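PDB 3AFO: NADH kinase POS5, mitochondrial from Saccharomyces cerevisiae, which phosphorylates NADH and NAD(+) with ATP, preferring NADH about twofold, and is a key source of the cellular reductant NADPH. Local coordinates for residues 64-67 / 72-75; 39-44 / 163-168; 87-92 / 101-106; 46-51 / 79-84. All coordinates share one frame; numbering follows the deposited sequence.

Interaction 1: residues 64-67 / 72-75; sequences THLH and EVNV
One water joins His67 to Val75: it lies 2.9 Å from His67 NE2 and accepts the backbone N-H of Val75, its oxygen 2.9 Å from Val75 N. The bridge ties the last turns of helix 53-69 to the start of strand 74-76, the second half of the beta-alpha-beta unit formed with strand 43-48. The other ring nitrogen of His67, ND1, is hydrogen-bonded to His101 ND1, so both nitrogens of the imidazole are engaged and its rotation is probably well fixed. The rest of the contact is largely aliphatic. Leu66 reaches from the helix and presses on both valines: its CB lies 4.1 Å from Val73 CG1, and its CD1 meets Val75 CG2 at 4.0 Å. Val73 and Val75, two residues apart, both direct their side chains at the helix, while Asn74 between them turns away. Phe165 of helix 161-169 packs against Leu66 as well, closing this part of the core. In Val75, CG1 lies anti to the backbone N (chi1 166°) and CG2 beside it; CG2 thus sits between the two helix residues, 3.7 Å from His67 NE2.

Interaction 2: residues 39-44 / 163-168; sequences NPLQNV and KVFQEV
Leu41 and Val168 mark the nearest approach of the two backbones, with CA atoms 8.8 Å apart, a separation that leaves the meeting to side chains. The 39-44 segment is a loop that enters a strand at Asn43, whereas 163-168 is regular helix, with Val168 N bonded to Val164 O. No hydrogen bond passes between them. Phe165 spans the gap: with CG anti to the backbone N (chi1 -173°), the ring reaches across to Leu41 and Val44, and Leu41 comes to meet it from the opposite direction. One methyl of Leu41, CD2, does most of the touching, lying 3.9 Å from Phe165 CZ and 4.0 Å from Phe165 CE1 in an oblique approach to the ring. Val44 meets the same end of the ring differently, placing CG2 near the ring plane at the edge, 4.2 Å from Phe165 CE1. Val168, about one turn after Phe165, adds a looser contact through CG1, 4.4 Å from Leu41 CD2. The ring is held further by Tyr70, edge-to-face, and by Leu117 of strand 117-122, which Leu41 also touches. The contact thus packs helix 161-169 onto the parallel sheet of the N-terminal domain, at the start of strand 43-48, joining parts of the chain more than a hundred residues apart. All four touching residues are buried and every contact is carbon to carbon, implying that shape and exclusion of water, rather than directed bonds, hold the helix against the loop and the first residues of the strand.

Interaction 3: residues 87-92 / 101-106; sequences QDFKSP and HILYTG
His101 and Phe89 bury most of the surface in this contact, which seats the loop after helix 79-86 on the first residue of strand 101-105. Phe89 CD1 stands over the centre of the imidazole, 3.5 Å above its plane, and lies 3.6 Å from both His101 CG and His101 CD2. The two rings are neither stacked flat nor set edge to face: their planes meet at 37° and their centroids are 4.6 Å apart. With CG anti to the carbonyl carbon (chi1 -67°), the imidazole lies under Phe89 CD1. Leu103, next but one along the strand, adds a looser touch, its CD1 lying 4.5 Å from Phe89 CE2. Val60, Ile63 and Thr64 of helix 53-69 also touch the Phe89 side chain, so the phenyl wedges between helix and strand. At the edge of the imidazole a water sits in its plane, 2.7 Å from His101 NE2, and also bonds Ser91 OG at 3.0 Å; His101 ND1 pairs with His67 ND1. An alanine in place of His101 would keep CB but remove the ring under Phe89 CD1, and would probably leave a gap beside the phenyl and His67 and the bridging water each short of a partner. The imidazole therefore does double work, its face joining the apolar packing round Phe89 while its nitrogens serve a polar network running from the surface loop to the helix.

Interaction 4: residues 46-51 / 79-84; sequences ITKKPW and PDVAEE
Lys48 and Glu84 form a salt bridge, Lys48 NZ donating to Glu84 OE1 at 3.0 Å. The ammonium comes in on the syn side of the carboxylate oxygen, 26° out of the carboxylate plane, and the two side chains approach from opposite directions. Lys48 starts with CG between its backbone N and carbonyl carbon, runs extended, then bends at its last torsion (chi4 58°), which turns NZ to the acid; Glu84 reaches out with CG anti to the backbone N. The second oxygen is occupied too: Glu84 OE2 accepts from a water at 2.8 Å, and that water in turn accepts the backbone N-H of Trp51, its oxygen 2.9 Å from Trp51 N. A long, weak ion pair with Arg56 reaches OE2 as well. Replacing Glu84 with a glutamine would probably leave the Lys48 ammonium without its countercharge and weaken the water-mediated hold on the loop at Trp51. Val81, one turn earlier on the helix, sets CG2 4.3 Å from Lys48 NZ and also touches Met59 of helix 53-69. The contact thereby fastens helix 79-86 to the end of strand 43-48 and the turn that follows, at the surface of the N-terminal domain, with the Lys48 side chain about 14 Å from the bound NADH. With one direct ionic bond, one water bridge and little packing, attachment here rests chiefly on charge and polar bonding.

In the fold
All four contacts lie in the N-terminal alpha/beta domain. Interaction 1 lies centrally, its centre about 10 Å from that of interaction 2, 11 Å from interaction 3 and 16 Å from interaction 4; interactions 2 and 4 are about 21 Å apart, on opposite ends of strand 43-48. That strand neighbours 74-76 in the five-stranded parallel sheet, where Asn74 bonds to Gln42 and Val44. Strand 101-105 joins on through Val75 and Tyr104, and His67 with His101 links interactions 1 and 3. Along the chain 39-44, 46-51, 64-67, 72-75, 79-84, 87-92 and 101-106 come in that order, and 163-168 returns last to meet 39-44, so the set spans neighbouring and distant parts of one domain.

Interaction 1: residues 64-67 / 72-75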
# COMPACT_ATOMS: atom_id res chain seq x y z
N THR A 64 36.49 12.29 -29.73
CA THR A 64 36.91 12.33 -31.14
C THR A 64 36.02 13.29 -31.94
O THR A 64 36.52 14.18 -32.64
CB THR A 64 36.98 10.90 -31.76
OG1 THR A 64 37.97 10.13 -31.06
CG2 THR A 64 37.33 10.91 -33.26
N HIS A 65 34.71 13.14 -31.79
CA HIS A 65 33.76 14.05 -32.42
C HIS A 65 33.96 15.53 -32.04
O HIS A 65 33.93 16.40 -32.90
CB HIS A 65 32.32 13.61 -32.14
CG HIS A 65 31.29 14.60 -32.60
ND1 HIS A 65 31.10 14.91 -33.93
CD2 HIS A 65 30.39 15.33 -31.91
CE1 HIS A 65 30.12 15.80 -34.04
NE2 HIS A 65 29.68 16.07 -32.82
N LEU A 66 34.14 15.80 -30.75
CA LEU A 66 34.36 17.18 -30.29
C LEU A 66 35.63 17.77 -30.90
O LEU A 66 35.64 18.90 -31.39
CB LEU A 66 34.43 17.24 -28.76
CG LEU A 66 33.17 16.77 -28.01
CD1 LEU A 66 33.37 16.82 -26.51
CD2 LEU A 66 31.95 17.60 -28.44
N HIS A 67 36.70 16.97 -30.89
CA HIS A 67 37.99 17.40 -31.42
C HIS A 67 37.97 17.58 -32.92
O HIS A 67 38.67 18.44 -33.44
CB HIS A 67 39.09 16.42 -31.02
CG HIS A 67 39.49 16.52 -29.59
ND1 HIS A 67 40.30 15.59 -28.98
CD2 HIS A 67 39.20 17.44 -28.64
CE1 HIS A 67 40.50 15.94 -27.72
NE2 HIS A 67 39.84 17.05 -27.49
N GLU A 72 37.11 24.93 -30.73
CA GLU A 72 37.07 25.75 -29.51
C GLU A 72 36.85 24.95 -28.21
O GLU A 72 37.08 25.46 -27.10
CB GLU A 72 36.01 26.86 -29.66
CG GLU A 72 34.54 26.42 -29.45
CD GLU A 72 33.88 25.86 -30.72
OE1 GLU A 72 34.57 25.34 -31.62
OE2 GLU A 72 32.63 25.95 -30.80
N VAL A 73 36.42 23.70 -28.35
CA VAL A 73 36.05 22.87 -27.19
C VAL A 73 37.24 22.24 -26.48
O VAL A 73 38.15 21.70 -27.12
CB VAL A 73 34.98 21.79 -27.57
CG1 VAL A 73 34.94 20.64 -26.56
CG2 VAL A 73 33.61 22.44 -27.70
N ASN A 74 37.23 22.33 -25.16
CA ASN A 74 38.24 21.70 -24.32
C ASN A 74 37.64 20.58 -23.51
O ASN A 74 36.67 20.79 -22.78
CB ASN A 74 38.89 22.74 -23.41
CG ASN A 74 39.40 23.95 -24.18
OD1 ASN A 74 40.18 23.81 -25.13
ND2 ASN A 74 38.92 25.14 -23.81
N VAL A 75 38.24 19.39 -23.62
CA VAL A 75 37.76 18.17 -22.97
C VAL A 75 38.43 17.95 -21.61
O VAL A 75 39.66 17.86 -21.51
CB VAL A 75 37.99 16.92 -23.87
CG1 VAL A 75 37.82 15.61 -23.08
CG2 VAL A 75 37.07 16.94 -25.09
O HOH W 1 40.48 18.94 -25.38

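Interaction 2: residues 39-44 / 163-168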
# COMPACT_ATOMS: atom_id res chain seq x y z
N ASN A 39 28.81 33.42 -22.52
CA ASN A 39 30.09 33.12 -23.17
C ASN A 39 29.92 31.79 -23.90
O ASN A 39 29.26 30.90 -23.38
CB ASN A 39 31.24 32.96 -22.15
CG ASN A 39 31.14 33.90 -20.96
OD1 ASN A 39 30.47 34.93 -21.01
ND2 ASN A 39 31.82 33.55 -19.88
N PRO A 40 30.51 31.66 -25.11
CA PRO A 40 30.40 30.39 -25.85
C PRO A 40 30.84 29.16 -25.05
O PRO A 40 31.74 29.24 -24.22
CB PRO A 40 31.33 30.61 -27.06
CG PRO A 40 31.32 32.12 -27.26
CD PRO A 40 31.28 32.67 -25.86
N LEU A 41 30.17 28.03 -25.29
CA LEU A 41 30.51 26.77 -24.63
C LEU A 41 31.89 26.30 -25.07
O LEU A 41 32.15 26.16 -26.27
CB LEU A 41 29.46 25.70 -24.98
CG LEU A 41 29.76 24.23 -24.70
CD1 LEU A 41 30.03 24.00 -23.22
CD2 LEU A 41 28.62 23.34 -25.19
N GLN A 42 32.77 26.04 -24.11
CA GLN A 42 34.12 25.55 -24.40
C GLN A 42 34.56 24.35 -23.56
O GLN A 42 35.02 23.35 -24.12
CB GLN A 42 35.15 26.68 -24.25
CG GLN A 42 35.14 27.71 -25.37
CD GLN A 42 36.34 28.63 -25.28
OE1 GLN A 42 36.45 29.46 -24.37
NE2 GLN A 42 37.27 28.48 -26.23
N ASN A 43 34.45 24.46 -22.23
CA ASN A 43 34.98 23.45 -21.31
C ASN A 43 33.95 22.35 -21.01
O ASN A 43 33.00 22.56 -20.23
CB ASN A 43 35.43 24.09 -20.00
CG ASN A 43 36.51 25.17 -20.19
OD1 ASN A 43 37.12 25.30 -21.26
ND2 ASN A 43 36.75 25.94 -19.13
N VAL A 44 34.14 21.19 -21.62
CA VAL A 44 33.20 20.08 -21.47
C VAL A 44 33.81 18.98 -20.61
O VAL A 44 34.77 18.34 -21.01
CB VAL A 44 32.77 19.54 -22.86
CG1 VAL A 44 31.78 18.36 -22.72
CG2 VAL A 44 32.14 20.66 -23.70
N LYS A 163 23.78 15.27 -33.00
CA LYS A 163 22.63 16.15 -33.15
C LYS A 163 22.23 16.86 -31.84
O LYS A 163 21.84 18.03 -31.86
CB LYS A 163 21.44 15.37 -33.72
CG LYS A 163 21.55 13.86 -33.52
CD LYS A 163 22.73 13.28 -34.31
CE LYS A 163 22.64 13.67 -35.78
NZ LYS A 163 23.88 13.40 -36.54
N VAL A 164 22.34 16.15 -30.72
CA VAL A 164 21.99 16.70 -29.40
C VAL A 164 23.03 17.73 -28.96
O VAL A 164 22.68 18.84 -28.58
CB VAL A 164 21.79 15.60 -28.33
CG1 VAL A 164 21.58 16.21 -26.94
CG2 VAL A 164 20.59 14.71 -28.69
N PHE A 165 24.32 17.36 -29.04
CA PHE A 165 25.39 18.30 -28.70
C PHE A 165 25.34 19.58 -29.55
O PHE A 165 25.55 20.69 -29.02
CB PHE A 165 26.78 17.66 -28.74
CG PHE A 165 27.87 18.57 -28.24
CD1 PHE A 165 28.09 18.73 -26.87
CD2 PHE A 165 28.65 19.31 -29.13
CE1 PHE A 165 29.07 19.59 -26.41
CE2 PHE A 165 29.63 20.18 -28.68
CZ PHE A 165 29.85 20.32 -27.31
N GLN A 166 25.05 19.41 -30.84
CA GLN A 166 24.82 20.51 -31.80
C GLN A 166 23.79 21.52 -31.27
O GLN A 166 24.02 22.73 -31.28
CB GLN A 166 24.35 19.92 -33.14
CG GLN A 166 24.51 20.82 -34.37
CD GLN A 166 24.21 20.09 -35.68
OE1 GLN A 166 23.05 19.76 -35.97
NE2 GLN A 166 25.25 19.83 -36.47
N GLU A 167 22.65 21.01 -30.81
CA GLU A 167 21.55 21.84 -30.27
C GLU A 167 21.97 22.55 -29.00
O GLU A 167 21.63 23.73 -28.79
CB GLU A 167 20.29 21.00 -30.01
CG GLU A 167 19.63 20.41 -31.27
CD GLU A 167 19.40 21.46 -32.37
OE1 GLU A 167 18.70 22.47 -32.12
OE2 GLU A 167 19.93 21.27 -33.49
N VAL A 168 22.72 21.84 -28.16
CA VAL A 168 23.17 22.38 -26.88
C VAL A 168 24.12 23.55 -27.10
O VAL A 168 23.87 24.64 -26.60
CB VAL A 168 23.80 21.28 -25.99
CG1 VAL A 168 24.48 21.90 -24.75
CG2 VAL A 168 22.74 20.23 -25.56

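Interaction 3: residues 87-92 / 101-106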
# COMPACT_ATOMS: atom_id res chain seq x y z
N GLN A 87 45.60 5.36 -24.34
CA GLN A 87 45.98 4.34 -25.34
C GLN A 87 44.88 4.06 -26.37
O GLN A 87 45.16 3.42 -27.39
CB GLN A 87 46.44 3.02 -24.70
CG GLN A 87 47.74 3.11 -23.91
CD GLN A 87 48.75 2.01 -24.24
OE1 GLN A 87 48.38 0.86 -24.52
NE2 GLN A 87 50.04 2.35 -24.20
N ASP A 88 43.65 4.51 -26.12
CA ASP A 88 42.52 4.21 -27.03
C ASP A 88 42.42 5.07 -28.29
O ASP A 88 41.68 4.73 -29.22
CB ASP A 88 41.16 4.27 -26.30
CG ASP A 88 41.04 3.25 -25.18
OD1 ASP A 88 41.96 2.43 -24.98
OD2 ASP A 88 40.01 3.31 -24.46
N PHE A 89 43.12 6.20 -28.31
CA PHE A 89 43.11 7.06 -29.50
C PHE A 89 44.20 6.57 -30.44
O PHE A 89 45.37 6.50 -30.07
CB PHE A 89 43.32 8.52 -29.13
CG PHE A 89 42.19 9.11 -28.32
CD1 PHE A 89 41.19 9.86 -28.94
CD2 PHE A 89 42.13 8.90 -26.94
CE1 PHE A 89 40.15 10.40 -28.19
CE2 PHE A 89 41.08 9.45 -26.18
CZ PHE A 89 40.10 10.20 -26.81
N LYS A 90 43.79 6.23 -31.66
CA LYS A 90 44.65 5.53 -32.60
C LYS A 90 45.13 6.41 -33.75
O LYS A 90 45.73 5.91 -34.71
CB LYS A 90 43.92 4.30 -33.14
CG LYS A 90 43.54 3.28 -32.07
CD LYS A 90 44.77 2.63 -31.45
CE LYS A 90 44.38 1.64 -30.37
NZ LYS A 90 45.59 0.92 -29.88
N SER A 91 44.87 7.71 -33.65
CA SER A 91 45.31 8.69 -34.63
C SER A 91 45.29 10.08 -34.00
O SER A 91 44.54 10.32 -33.06
CB SER A 91 44.41 8.66 -35.87
OG SER A 91 43.05 8.82 -35.52
N PRO A 92 46.13 11.01 -34.52
CA PRO A 92 46.08 12.38 -34.03
C PRO A 92 45.02 13.16 -34.80
O PRO A 92 44.35 12.58 -35.66
CB PRO A 92 47.47 12.90 -34.38
CG PRO A 92 47.74 12.24 -35.70
CD PRO A 92 47.12 10.85 -35.60
N HIS A 101 45.41 14.53 -29.59
CA HIS A 101 44.21 14.74 -28.79
C HIS A 101 44.66 15.25 -27.43
O HIS A 101 45.51 14.65 -26.79
CB HIS A 101 43.44 13.43 -28.63
CG HIS A 101 42.85 12.93 -29.91
ND1 HIS A 101 41.62 13.35 -30.38
CD2 HIS A 101 43.32 12.06 -30.84
CE1 HIS A 101 41.36 12.76 -31.53
NE2 HIS A 101 42.38 11.98 -31.83
N ILE A 102 44.09 16.37 -27.00
CA ILE A 102 44.42 16.90 -25.68
C ILE A 102 43.29 16.59 -24.70
O ILE A 102 42.13 16.84 -24.98
CB ILE A 102 44.69 18.43 -25.72
CG1 ILE A 102 45.83 18.74 -26.71
CG2 ILE A 102 45.04 18.93 -24.32
CD1 ILE A 102 45.96 20.21 -27.08
N LEU A 103 43.66 16.03 -23.56
CA LEU A 103 42.74 15.74 -22.47
C LEU A 103 43.19 16.54 -21.28
O LEU A 103 44.30 16.34 -20.79
CB LEU A 103 42.77 14.25 -22.11
CG LEU A 103 42.45 13.24 -23.23
CD1 LEU A 103 42.55 11.82 -22.68
CD2 LEU A 103 41.08 13.50 -23.86
N TYR A 104 42.33 17.43 -20.80
CA TYR A 104 42.63 18.19 -19.59
C TYR A 104 42.12 17.47 -18.35
O TYR A 104 41.02 16.91 -18.36
CB TYR A 104 42.04 19.60 -19.68
CG TYR A 104 42.60 20.37 -20.85
CD1 TYR A 104 43.77 21.13 -20.71
CD2 TYR A 104 41.98 20.34 -22.08
CE1 TYR A 104 44.30 21.83 -21.78
CE2 TYR A 104 42.50 21.04 -23.16
CZ TYR A 104 43.66 21.78 -23.00
OH TYR A 104 44.16 22.46 -24.07
N THR A 105 42.93 17.46 -17.31
CA THR A 105 42.59 16.78 -16.07
C THR A 105 43.25 17.43 -14.85
O THR A 105 44.19 18.23 -14.98
CB THR A 105 42.97 15.28 -16.13
OG1 THR A 105 42.28 14.60 -15.09
CG2 THR A 105 44.48 15.06 -15.95
N GLY A 106 42.76 17.07 -13.67
CA GLY A 106 43.33 17.51 -12.41
C GLY A 106 42.43 17.13 -11.25
O GLY A 106 41.51 16.34 -11.42
O HOH W 2 41.50 10.96 -34.15

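Interaction 4: residues 46-51 / 79-84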
# COMPACT_ATOMS: atom_id res chain seq x y z
N ILE A 46 33.53 15.33 -19.05
CA ILE A 46 32.88 14.08 -19.42
C ILE A 46 33.19 13.00 -18.40
O ILE A 46 34.36 12.75 -18.08
CB ILE A 46 33.29 13.58 -20.83
CG1 ILE A 46 33.22 14.72 -21.85
CG2 ILE A 46 32.40 12.41 -21.28
CD1 ILE A 46 33.98 14.44 -23.12
N THR A 47 32.13 12.36 -17.89
CA THR A 47 32.27 11.26 -16.95
C THR A 47 31.57 10.03 -17.52
O THR A 47 30.65 10.15 -18.33
CB THR A 47 31.64 11.59 -15.57
OG1 THR A 47 30.22 11.65 -15.69
CG2 THR A 47 32.14 12.92 -15.08
N LYS A 48 32.01 8.85 -17.09
CA LYS A 48 31.41 7.61 -17.57
C LYS A 48 31.26 6.59 -16.45
O LYS A 48 31.96 6.65 -15.44
CB LYS A 48 32.22 7.01 -18.72
CG LYS A 48 33.63 6.54 -18.33
CD LYS A 48 34.33 5.89 -19.52
CE LYS A 48 35.79 5.55 -19.19
NZ LYS A 48 35.94 4.63 -18.02
N LYS A 49 30.35 5.65 -16.65
CA LYS A 49 30.23 4.54 -15.73
C LYS A 49 31.51 3.72 -15.84
O LYS A 49 31.90 3.31 -16.95
CB LYS A 49 28.99 3.71 -16.04
CG LYS A 49 28.75 2.60 -15.01
CD LYS A 49 27.50 1.82 -15.33
CE LYS A 49 27.46 0.54 -14.54
NZ LYS A 49 26.57 -0.42 -15.26
N PRO A 50 32.20 3.49 -14.71
CA PRO A 50 33.49 2.81 -14.75
C PRO A 50 33.36 1.33 -15.09
O PRO A 50 32.29 0.74 -14.93
CB PRO A 50 34.03 3.00 -13.32
CG PRO A 50 32.83 3.18 -12.48
CD PRO A 50 31.82 3.90 -13.34
N TRP A 51 34.46 0.75 -15.58
CA TRP A 51 34.57 -0.69 -15.87
C TRP A 51 33.47 -1.24 -16.76
O TRP A 51 33.03 -2.38 -16.59
CB TRP A 51 34.68 -1.49 -14.57
CG TRP A 51 35.84 -1.08 -13.73
CD1 TRP A 51 37.17 -1.15 -14.07
CD2 TRP A 51 35.80 -0.51 -12.42
NE1 TRP A 51 37.95 -0.67 -13.05
CE2 TRP A 51 37.14 -0.27 -12.02
CE3 TRP A 51 34.76 -0.18 -11.53
CZ2 TRP A 51 37.46 0.28 -10.77
CZ3 TRP A 51 35.09 0.37 -10.29
CH2 TRP A 51 36.43 0.59 -9.92
N PRO A 79 41.45 12.16 -13.70
CA PRO A 79 42.86 11.76 -13.88
C PRO A 79 43.07 10.28 -14.24
O PRO A 79 43.86 9.98 -15.14
CB PRO A 79 43.49 12.08 -12.52
CG PRO A 79 42.64 13.17 -11.97
CD PRO A 79 41.24 12.84 -12.41
N ASP A 80 42.38 9.38 -13.55
CA ASP A 80 42.53 7.96 -13.83
C ASP A 80 41.94 7.58 -15.20
O ASP A 80 42.46 6.70 -15.88
CB ASP A 80 41.99 7.08 -12.69
CG ASP A 80 40.53 7.38 -12.33
OD1 ASP A 80 39.96 8.40 -12.78
OD2 ASP A 80 39.94 6.58 -11.57
N VAL A 81 40.87 8.28 -15.58
CA VAL A 81 40.22 8.10 -16.87
C VAL A 81 41.12 8.57 -18.02
O VAL A 81 41.25 7.88 -19.03
CB VAL A 81 38.85 8.81 -16.91
CG1 VAL A 81 38.36 8.98 -18.33
CG2 VAL A 81 37.83 8.02 -16.08
N ALA A 82 41.74 9.75 -17.86
CA ALA A 82 42.72 10.27 -18.83
C ALA A 82 43.79 9.22 -19.15
O ALA A 82 44.04 8.92 -20.32
CB ALA A 82 43.37 11.55 -18.30
N GLU A 83 44.39 8.67 -18.10
CA GLU A 83 45.38 7.60 -18.23
C GLU A 83 44.78 6.34 -18.86
O GLU A 83 45.39 5.72 -19.73
CB GLU A 83 45.99 7.26 -16.87
CG GLU A 83 47.24 8.07 -16.51
CD GLU A 83 47.94 7.53 -15.26
OE1 GLU A 83 47.25 7.25 -14.26
OE2 GLU A 83 49.19 7.36 -15.27
N GLU A 84 43.57 5.98 -18.41
CA GLU A 84 42.88 4.80 -18.92
C GLU A 84 42.64 4.87 -20.43
O GLU A 84 42.93 3.92 -21.14
CB GLU A 84 41.54 4.60 -18.19
CG GLU A 84 40.81 3.33 -18.58
CD GLU A 84 39.36 3.30 -18.11
OE1 GLU A 84 38.87 4.35 -17.63
OE2 GLU A 84 38.72 2.24 -18.22
O HOH W 3 36.90 2.26 -16.13